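Local coordinates for secreted protein (Streptomyces lividans TK24, PDB 5LXZ) that probably acts as a secreted mononuclear copper-radical oxidase of the galactose oxidase-like AA5 family, at residues Arg458-Gly463 with Ser546-Asp551. The protein carries 1 engineered substitution. Numbering follows the deposited sequence. Where two conformers were deposited one is given.
With CU (copper (II) ion), chain B.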
loop_
_atom_site.group_PDB
_atom_site.type_symbol
_atom_site.label_atom_id
_atom_site.label_comp_id
_atom_site.label_asym_id
_atom_site.label_seq_id
_atom_site.Cartn_x
_atom_site.Cartn_y
_atom_site.Cartn_z
ATOM N N ARG A 458 12.219 -10.217 -1.142
ATOM C CA ARG A 458 10.849 -9.657 -1.076
ATOM C C ARG A 458 10.692 -8.530 -2.093
ATOM O O ARG A 458 11.333 -7.497 -1.954
ATOM C CB ARG A 458 10.529 -9.186 0.355
ATOM C CG ARG A 458 10.003 -10.335 1.261
ATOM C CD ARG A 458 9.686 -9.896 2.657
ATOM N NE ARG A 458 10.906 -9.641 3.377
ATOM C CZ ARG A 458 11.621 -10.576 3.988
ATOM N NH1 ARG A 458 12.705 -10.204 4.627
ATOM N NH2 ARG A 458 11.260 -11.865 3.955
ATOM N N ASN A 459 9.864 -8.739 -3.119
ATOM C CA ASN A 459 9.609 -7.729 -4.148
ATOM C C ASN A 459 8.131 -7.371 -4.100
ATOM O O ASN A 459 7.664 -6.978 -3.023
ATOM C CB ASN A 459 10.255 -8.058 -5.524
ATOM C CG ASN A 459 9.708 -9.311 -6.207
ATOM O OD1 ASN A 459 8.626 -9.307 -6.806
ATOM N ND2 ASN A 459 10.488 -10.404 -6.152
ATOM N N TYR A 460 7.429 -7.469 -5.212
ATOM C CA TYR A 460 5.973 -7.214 -5.295
ATOM C C TYR A 460 5.214 -8.056 -4.310
ATOM O O TYR A 460 5.588 -9.192 -4.026
ATOM C CB TYR A 460 5.567 -7.597 -6.721
ATOM C CG TYR A 460 4.181 -7.326 -7.154
ATOM C CD1 TYR A 460 3.656 -6.067 -6.995
ATOM C CD2 TYR A 460 3.452 -8.299 -7.804
ATOM C CE1 TYR A 460 2.390 -5.783 -7.470
ATOM C CE2 TYR A 460 2.160 -8.019 -8.272
ATOM C CZ TYR A 460 1.672 -6.763 -8.079
ATOM O OH TYR A 460 0.398 -6.467 -8.539
ATOM N N HIS A 461 4.146 -7.490 -3.729
ATOM C CA HIS A 461 3.274 -8.238 -2.825
ATOM C C HIS A 461 3.989 -8.711 -1.576
ATOM O O HIS A 461 3.775 -9.857 -1.155
ATOM C CB HIS A 461 2.606 -9.406 -3.539
ATOM C CG HIS A 461 1.538 -9.002 -4.503
ATOM N ND1 HIS A 461 1.049 -9.854 -5.466
ATOM C CD2 HIS A 461 0.821 -7.856 -4.614
ATOM C CE1 HIS A 461 0.100 -9.252 -6.150
ATOM N NE2 HIS A 461 -0.066 -8.047 -5.649
ATOM N N SER A 462 4.762 -7.815 -0.969
ATOM C CA SER A 462 5.459 -8.054 0.291
ATOM C C SER A 462 5.042 -7.040 1.316
ATOM O O SER A 462 4.199 -6.129 1.046
ATOM C CB SER A 462 6.976 -7.979 0.094
ATOM O OG SER A 462 7.405 -8.837 -0.924
ATOM N N GLY A 463 5.580 -7.182 2.538
ATOM C CA GLY A 463 5.382 -6.151 3.520
ATOM C C GLY A 463 6.064 -6.483 4.818
ATOM O O GLY A 463 6.725 -7.517 4.912
ATOM N N SER A 546 -0.186 -3.186 6.218
ATOM C CA SER A 546 0.749 -3.055 5.148
ATOM C C SER A 546 0.311 -3.870 3.943
ATOM O O SER A 546 0.041 -5.066 4.066
ATOM C CB SER A 546 2.105 -3.546 5.649
ATOM O OG SER A 546 3.129 -3.428 4.648
ATOM N N THR A 547 0.357 -3.257 2.771
ATOM C CA THR A 547 0.178 -3.951 1.501
ATOM C C THR A 547 0.706 -3.081 0.380
ATOM O O THR A 547 0.686 -1.876 0.480
ATOM C CB THR A 547 -1.309 -4.277 1.183
ATOM O OG1 THR A 547 -1.386 -5.237 0.128
ATOM C CG2 THR A 547 -2.159 -3.034 0.771
ATOM N N HIS A 548 1.235 -3.718 -0.656
ATOM C CA HIS A 548 1.689 -3.033 -1.842
ATOM C C HIS A 548 2.517 -1.812 -1.522
ATOM O O HIS A 548 2.331 -0.758 -2.106
ATOM C CB HIS A 548 0.502 -2.657 -2.760
ATOM C CG HIS A 548 -0.233 -3.816 -3.346
ATOM N ND1 HIS A 548 -1.048 -4.642 -2.623
ATOM C CD2 HIS A 548 -0.344 -4.233 -4.636
ATOM C CE1 HIS A 548 -1.651 -5.488 -3.416
ATOM N NE2 HIS A 548 -1.208 -5.276 -4.642
ATOM N N VAL A 549 3.513 -1.968 -0.644
ATOM C CA VAL A 549 4.471 -0.930 -0.363
ATOM C C VAL A 549 3.834 0.307 0.281
ATOM O O VAL A 549 4.381 1.410 0.191
ATOM C CB VAL A 549 5.317 -0.509 -1.609
ATOM C CG1 VAL A 549 6.701 -0.080 -1.160
ATOM C CG2 VAL A 549 5.459 -1.629 -2.630
ATOM N N THR A 550 2.687 0.101 0.933
ATOM C CA THR A 550 1.839 1.189 1.395
ATOM C C THR A 550 1.392 0.868 2.815
ATOM O O THR A 550 0.814 -0.199 3.046
ATOM C CB THR A 550 0.607 1.332 0.470
ATOM O OG1 THR A 550 1.065 1.455 -0.881
ATOM C CG2 THR A 550 -0.232 2.589 0.800
ATOM N N ASP A 551 1.564 1.813 3.717
ATOM C CA ASP A 551 1.106 1.679 5.096
ATOM C C ASP A 551 0.801 3.057 5.619
ATOM O O ASP A 551 1.677 3.789 6.024
ATOM C CB ASP A 551 2.202 0.992 5.889
ATOM C CG ASP A 551 1.872 0.752 7.325
ATOM O OD1 ASP A 551 0.828 1.202 7.853
ATOM O OD2 ASP A 551 2.742 0.046 7.931
HETATM CU CU CU B . -1.277 -6.549 -6.276
HETATM O O HOH W 1 1.813 -6.513 -0.453
HETATM O O HOH W 2 3.573 -3.600 1.838
HETATM O O HOH W 3 -2.069 -7.579 -8.032
#
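Two waters grip the carbonyl oxygen of Ser462, each donating a hydrogen bond, and tie 458-463 to 546-551 without any direct hydrogen bond. The first, 2.8 Å from Ser462 O, accepts from His548 N; the second, 2.7 Å from Ser462 O, accepts from Val549 N and also bonds Ser546 OG. Copper makes the other bridge. His461 NE2 binds it at 2.0 Å and His548 NE2 at 2.1 Å; a water and Tyr248 are the other close ligands, and Tyr460, also part of the site, holds its OH a longer 2.8 Å from copper, hydrogen-bonded to Tyr248. Both imidazoles have CG anti to the carbonyl carbon (chi1 -72° and -65°) and lie side by side, planes 79° apart, His461 CD2 over one face of His548. Tyr460 CE2 lies over the rim of one His461 face, His461 CD2 over the centre of the Tyr460 ring. His548 ND1 donates to Thr547 OG1 (2.8 Å); Asp478 accepts at His461 ND1, probably making NE2 a stronger electron donor. This galactose oxidase-type site forms where edge strand 462-466 of a four-stranded sheet meets edge strand 545-547 of a five-stranded one, touching parts nearly opposite in direction but not paired.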